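Local atomic coordinates of putative type VI secretion protein (Escherichia coli, PDB entry 6SKI), a protein that probably hydrolyses phospholipids as a toxic effector of the type VI secretion system, loaded onto the VgrG spike for delivery. Residues A[345-349]-A[350-354]. Sequence-based numbering, arbitrary orientation.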
ATOM      1  N   ARG A 345     -25.498  25.941  34.082  1.00 71.60           N
ATOM      2  CA  ARG A 345     -25.411  24.489  34.046  1.00 71.60           C
ATOM      3  C   ARG A 345     -24.713  24.051  32.767  1.00 71.60           C
ATOM      4  O   ARG A 345     -24.991  24.580  31.687  1.00 71.60           O
ATOM      5  CB  ARG A 345     -26.804  23.867  34.119  1.00 71.60           C
ATOM      6  CG  ARG A 345     -27.720  24.509  35.136  1.00 71.60           C
ATOM      7  CD  ARG A 345     -29.121  23.920  35.064  1.00 71.60           C
ATOM      8  NE  ARG A 345     -30.134  24.822  35.609  1.00 71.60           N
ATOM      9  CZ  ARG A 345     -30.237  25.164  36.891  1.00 71.60           C
ATOM     10  NH1 ARG A 345     -31.195  25.995  37.277  1.00 71.60           N
ATOM     11  NH2 ARG A 345     -29.397  24.670  37.791  1.00 71.60           N
ATOM     12  N   GLU A 346     -23.799  23.086  32.893  1.00 69.08           N
ATOM     13  CA  GLU A 346     -23.049  22.616  31.734  1.00 69.08           C
ATOM     14  C   GLU A 346     -23.969  22.071  30.650  1.00 69.08           C
ATOM     15  O   GLU A 346     -23.653  22.170  29.460  1.00 69.08           O
ATOM     16  CB  GLU A 346     -22.052  21.546  32.167  1.00 69.08           C
ATOM     17  CG  GLU A 346     -20.850  22.092  32.904  1.00 69.08           C
ATOM     18  CD  GLU A 346     -20.392  21.168  34.011  1.00 69.08           C
ATOM     19  OE1 GLU A 346     -20.867  20.013  34.054  1.00 69.08           O
ATOM     20  OE2 GLU A 346     -19.572  21.597  34.848  1.00 69.08           O
ATOM     21  N   MET A 347     -25.111  21.510  31.037  1.00 69.21           N
ATOM     22  CA  MET A 347     -26.071  20.943  30.105  1.00 69.21           C
ATOM     23  C   MET A 347     -27.039  21.982  29.564  1.00 69.21           C
ATOM     24  O   MET A 347     -27.979  21.624  28.848  1.00 69.21           O
ATOM     25  CB  MET A 347     -26.846  19.812  30.779  1.00 69.21           C
ATOM     26  CG  MET A 347     -25.985  18.627  31.168  1.00 69.21           C
ATOM     27  SD  MET A 347     -26.849  17.059  31.001  1.00 69.21           S
ATOM     28  CE  MET A 347     -25.589  15.928  31.581  1.00 69.21           C
ATOM     29  N   ASP A 348     -26.838  23.250  29.898  1.00 70.52           N
ATOM     30  CA  ASP A 348     -27.633  24.353  29.379  1.00 70.52           C
ATOM     31  C   ASP A 348     -26.747  25.305  28.591  1.00 70.52           C
ATOM     32  O   ASP A 348     -26.891  26.527  28.658  1.00 70.52           O
ATOM     33  CB  ASP A 348     -28.355  25.083  30.508  1.00 70.52           C
ATOM     34  CG  ASP A 348     -29.741  25.538  30.110  1.00 70.52           C
ATOM     35  OD1 ASP A 348     -29.845  26.424  29.237  1.00 70.52           O
ATOM     36  OD2 ASP A 348     -30.729  25.011  30.664  1.00 70.52           O
ATOM     37  N   THR A 349     -25.815  24.740  27.834  1.00 67.53           N
ATOM     38  CA  THR A 349     -24.789  25.487  27.131  1.00 67.53           C
ATOM     39  C   THR A 349     -24.920  25.223  25.637  1.00 67.53           C
ATOM     40  O   THR A 349     -25.434  24.185  25.216  1.00 67.53           O
ATOM     41  CB  THR A 349     -23.396  25.087  27.643  1.00 67.53           C
ATOM     42  OG1 THR A 349     -23.334  25.304  29.056  1.00 67.53           O
ATOM     43  CG2 THR A 349     -22.315  25.919  27.005  1.00 67.53           C
ATOM     44  N   ARG A 350     -24.462  26.184  24.830  1.00 66.09           N
ATOM     45  CA  ARG A 350     -24.524  26.020  23.382  1.00 66.09           C
ATOM     46  C   ARG A 350     -23.699  24.825  22.927  1.00 66.09           C
ATOM     47  O   ARG A 350     -24.114  24.080  22.030  1.00 66.09           O
ATOM     48  CB  ARG A 350     -24.037  27.292  22.688  1.00 66.09           C
ATOM     49  CG  ARG A 350     -24.124  27.237  21.174  1.00 66.09           C
ATOM     50  CD  ARG A 350     -23.297  28.333  20.527  1.00 66.09           C
ATOM     51  NE  ARG A 350     -21.915  28.339  21.000  1.00 66.09           N
ATOM     52  CZ  ARG A 350     -20.946  27.596  20.476  1.00 66.09           C
ATOM     53  NH1 ARG A 350     -21.206  26.781  19.463  1.00 66.09           N
ATOM     54  NH2 ARG A 350     -19.715  27.665  20.965  1.00 66.09           N
ATOM     55  N   VAL A 351     -22.528  24.623  23.532  1.00 63.66           N
ATOM     56  CA  VAL A 351     -21.665  23.523  23.118  1.00 63.66           C
ATOM     57  C   VAL A 351     -22.309  22.183  23.450  1.00 63.66           C
ATOM     58  O   VAL A 351     -22.207  21.224  22.678  1.00 63.66           O
ATOM     59  CB  VAL A 351     -20.264  23.668  23.746  1.00 63.66           C
ATOM     60  CG1 VAL A 351     -19.634  24.974  23.309  1.00 63.66           C
ATOM     61  CG2 VAL A 351     -20.325  23.591  25.254  1.00 63.66           C
ATOM     62  N   TYR A 352     -22.998  22.095  24.592  1.00 63.97           N
ATOM     63  CA  TYR A 352     -23.693  20.857  24.927  1.00 63.97           C
ATOM     64  C   TYR A 352     -24.836  20.585  23.963  1.00 63.97           C
ATOM     65  O   TYR A 352     -25.058  19.437  23.566  1.00 63.97           O
ATOM     66  CB  TYR A 352     -24.221  20.903  26.358  1.00 63.97           C
ATOM     67  CG  TYR A 352     -24.857  19.599  26.775  1.00 63.97           C
ATOM     68  CD1 TYR A 352     -24.078  18.510  27.124  1.00 63.97           C
ATOM     69  CD2 TYR A 352     -26.235  19.449  26.793  1.00 63.97           C
ATOM     70  CE1 TYR A 352     -24.650  17.316  27.496  1.00 63.97           C
ATOM     71  CE2 TYR A 352     -26.817  18.256  27.164  1.00 63.97           C
ATOM     72  CZ  TYR A 352     -26.018  17.193  27.515  1.00 63.97           C
ATOM     73  OH  TYR A 352     -26.584  15.996  27.886  1.00 63.97           O
ATOM     74  N   ARG A 353     -25.578  21.622  23.584  1.00 65.61           N
ATOM     75  CA  ARG A 353     -26.675  21.435  22.644  1.00 65.61           C
ATOM     76  C   ARG A 353     -26.152  20.998  21.285  1.00 65.61           C
ATOM     77  O   ARG A 353     -26.739  20.122  20.637  1.00 65.61           O
ATOM     78  CB  ARG A 353     -27.477  22.728  22.531  1.00 65.61           C
ATOM     79  CG  ARG A 353     -28.342  23.008  23.743  1.00 65.61           C
ATOM     80  CD  ARG A 353     -29.224  24.221  23.529  1.00 65.61           C
ATOM     81  NE  ARG A 353     -29.433  24.946  24.778  1.00 65.61           N
ATOM     82  CZ  ARG A 353     -28.776  26.049  25.117  1.00 65.61           C
ATOM     83  NH1 ARG A 353     -27.866  26.557  24.299  1.00 65.61           N
ATOM     84  NH2 ARG A 353     -29.028  26.645  26.274  1.00 65.61           N
ATOM     85  N   LYS A 354     -25.025  21.568  20.857  1.00 62.91           N
ATOM     86  CA  LYS A 354     -24.420  21.161  19.596  1.00 62.91           C
ATOM     87  C   LYS A 354     -23.944  19.716  19.661  1.00 62.91           C
ATOM     88  O   LYS A 354     -24.161  18.938  18.725  1.00 62.91           O
ATOM     89  CB  LYS A 354     -23.263  22.096  19.251  1.00 62.91           C
ATOM     90  CG  LYS A 354     -22.522  21.728  17.983  1.00 62.91           C
ATOM     91  CD  LYS A 354     -23.445  21.758  16.782  1.00 62.91           C
ATOM     92  CE  LYS A 354     -22.655  21.776  15.487  1.00 62.91           C
ATOM     93  NZ  LYS A 354     -21.503  22.714  15.563  1.00 62.91           N
TER
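A chi1 of -176° swings the Y352 ring back along the incoming chain to M347, whose side chain bends at chi2 and so brings SD beside the hydroxyl end of the ring, 3.3 Å from Y352 OH. Two measurements define the pair. M347 CA lies over one ring face, 4.0 Å from the centroid of the Y352 ring, a CH-pi contact; M347 SD approaches obliquely, 4.3 Å from the same centroid, a Met-aromatic contact.

A second link joins D348 and R353, five positions apart. The R353 side chain turns back so that NH2 reaches OD1 of D348 at 3.1 Å, a salt bridge whose hydrogen bond is weak (129° at the hydrogen). This is the one pair of charged atoms that meets, and the nearly perpendicular carboxylate and guanidinium planes are consistent with single-pronged pairing. R353 N, by contrast, donates a straighter bond to T349 O (3.0 Å, 160°).

On the buried side, T349 CG2 packs against V351 CG2 at 3.5 Å, and both side chains touch V401 of strand 398-409. Y352 and M347 meet I381 of strand 376-386. T349 occupies the N-cap position without a side-chain capping bond: this is a helix N-terminus, where the loop following strand 328-341 folds against the first turn of helix 350-362.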